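Local coordinates for protein NAGD (Escherichia coli, PDB 2C4N) that dephosphorylates nucleotides, UMP among them, as a magnesium-dependent phosphatase of the HAD superfamily, at residues A[74-78]-A[179-183]. Residues are numbered along the deposited sequence.
Sequences ATADF and PWIIR
A helix-helix contact joins the two halves of this HAD phosphatase: helix 71-80 leads from an edge strand of the parallel core sheet, 68-70, into the cap domain, and helix 180-189 begins where the chain has returned from the cap to the core. Residues 74-78 are regular helix (phi/psi near -64/-41), with Phe78 N hydrogen-bonded to Ala74 O at 2.9 Å. Register is set by Ala74 and Ile181, whose CA atoms lie 6.4 Å apart; the small side chain of Ala74 permits this approach. Pro179 stays clear of 74-78, but its O accepts hydrogen bonds from Ile182 N (3.0 Å) and Arg183 N (3.2 Å) in the first turn of the second helix. Trp180 makes the largest single contribution to the contact. With chi1 t and chi2 84°, its indole reaches across to the other helix, its six-membered ring bringing CZ3 to 3.4 Å from Ala74 O and CH2 to 3.4 Å from Phe78 CB. Phe78, also chi1 t, turns its ring edge to the Trp180 face in a T-shaped pair, centroids 5.3 Å apart and planes at 82°. In the crystal assembly, Phe211 of a second subunit stacks on Trp180 and also meets the Phe78 ring. The Asp77 backbone only skirts the indole edge (C to Trp180 CH2 4.3 Å); its carboxylate is hydrogen-bonded to Tyr69 and salt-bridged to Arg80. Ile181, close to Lys176, which probably binds substrate, starts sideways, yet its extended t,t side chain closes the packing, with CG1 3.8 Å from Ala74 CB.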
loop_
_atom_site.group_PDB
_atom_site.type_symbol
_atom_site.label_atom_id
_atom_site.label_comp_id
_atom_site.label_asym_id
_atom_site.label_seq_id
_atom_site.Cartn_x
_atom_site.Cartn_y
_atom_site.Cartn_z
ATOM N N ALA A 74 15.988 18.823 -14.359
ATOM C CA ALA A 74 14.978 19.336 -13.441
ATOM C C ALA A 74 15.401 19.126 -11.996
ATOM O O ALA A 74 15.181 19.987 -11.145
ATOM C CB ALA A 74 13.631 18.657 -13.704
ATOM N N THR A 75 16.021 17.982 -11.719
ATOM C CA THR A 75 16.487 17.684 -10.366
ATOM C C THR A 75 17.606 18.650 -9.982
ATOM O O THR A 75 17.649 19.150 -8.860
ATOM C CB THR A 75 17.000 16.235 -10.260
ATOM O OG1 THR A 75 15.910 15.327 -10.471
ATOM C CG2 THR A 75 17.619 15.986 -8.890
ATOM N N ALA A 76 18.507 18.921 -10.920
ATOM C CA ALA A 76 19.602 19.850 -10.656
ATOM C C ALA A 76 19.023 21.239 -10.398
ATOM O O ALA A 76 19.461 21.938 -9.489
ATOM C CB ALA A 76 20.569 19.893 -11.851
ATOM N N ASP A 77 18.032 21.632 -11.196
ATOM C CA ASP A 77 17.400 22.938 -11.035
ATOM C C ASP A 77 16.703 23.030 -9.688
ATOM O O ASP A 77 16.685 24.085 -9.060
ATOM C CB ASP A 77 16.385 23.203 -12.150
ATOM C CG ASP A 77 17.043 23.610 -13.457
ATOM O OD1 ASP A 77 18.184 24.113 -13.414
ATOM O OD2 ASP A 77 16.412 23.448 -14.523
ATOM N N PHE A 78 16.122 21.917 -9.253
ATOM C CA PHE A 78 15.436 21.858 -7.970
ATOM C C PHE A 78 16.435 22.056 -6.828
ATOM O O PHE A 78 16.201 22.839 -5.911
ATOM C CB PHE A 78 14.733 20.501 -7.839
ATOM C CG PHE A 78 14.171 20.224 -6.469
ATOM C CD1 PHE A 78 14.994 19.766 -5.441
ATOM C CD2 PHE A 78 12.817 20.416 -6.206
ATOM C CE1 PHE A 78 14.478 19.503 -4.173
ATOM C CE2 PHE A 78 12.293 20.154 -4.940
ATOM C CZ PHE A 78 13.125 19.699 -3.921
ATOM N N PRO A 179 3.626 17.890 -10.451
ATOM C CA PRO A 179 3.411 19.148 -11.174
ATOM C C PRO A 179 4.639 20.063 -11.167
ATOM O O PRO A 179 4.800 20.909 -12.046
ATOM C CB PRO A 179 2.228 19.772 -10.433
ATOM C CG PRO A 179 1.500 18.582 -9.881
ATOM C CD PRO A 179 2.629 17.724 -9.382
ATOM N N TRP A 180 5.513 19.892 -10.184
ATOM C CA TRP A 180 6.690 20.752 -10.096
ATOM C C TRP A 180 7.556 20.779 -11.355
ATOM O O TRP A 180 8.025 21.841 -11.760
ATOM C CB TRP A 180 7.569 20.364 -8.907
ATOM C CG TRP A 180 8.663 21.362 -8.697
ATOM C CD1 TRP A 180 8.580 22.533 -8.002
ATOM C CD2 TRP A 180 9.971 21.330 -9.278
ATOM N NE1 TRP A 180 9.756 23.237 -8.117
ATOM C CE2 TRP A 180 10.627 22.521 -8.896
ATOM C CE3 TRP A 180 10.651 20.412 -10.089
ATOM C CZ2 TRP A 180 11.932 22.821 -9.300
ATOM C CZ3 TRP A 180 11.949 20.710 -10.491
ATOM C CH2 TRP A 180 12.575 21.906 -10.095
ATOM N N ILE A 181 7.776 19.625 -11.979
ATOM C CA ILE A 181 8.606 19.608 -13.176
ATOM C C ILE A 181 7.991 20.437 -14.303
ATOM O O ILE A 181 8.705 20.956 -15.154
ATOM C CB ILE A 181 8.888 18.171 -13.670
ATOM C CG1 ILE A 181 10.021 18.204 -14.702
ATOM C CG2 ILE A 181 7.635 17.562 -14.279
ATOM C CD1 ILE A 181 10.594 16.851 -15.033
ATOM N N ILE A 182 6.667 20.564 -14.304
ATOM C CA ILE A 182 5.988 21.368 -15.314
ATOM C C ILE A 182 6.298 22.835 -14.999
ATOM O O ILE A 182 6.525 23.645 -15.899
ATOM C CB ILE A 182 4.454 21.136 -15.285
ATOM C CG1 ILE A 182 4.137 19.657 -15.553
ATOM C CG2 ILE A 182 3.771 22.019 -16.317
ATOM C CD1 ILE A 182 4.716 19.117 -16.854
ATOM N N ARG A 183 6.308 23.167 -13.711
ATOM C CA ARG A 183 6.628 24.522 -13.271
ATOM C C ARG A 183 8.053 24.850 -13.701
ATOM O O ARG A 183 8.329 25.946 -14.195
ATOM C CB ARG A 183 6.510 24.635 -11.746
ATOM C CG ARG A 183 5.255 25.356 -11.280
ATOM C CD ARG A 183 5.226 26.765 -11.848
ATOM N NE ARG A 183 3.875 27.189 -12.201
ATOM C CZ ARG A 183 3.601 28.264 -12.930
ATOM N NH1 ARG A 183 4.584 29.026 -13.382
ATOM N NH2 ARG A 183 2.345 28.570 -13.211
#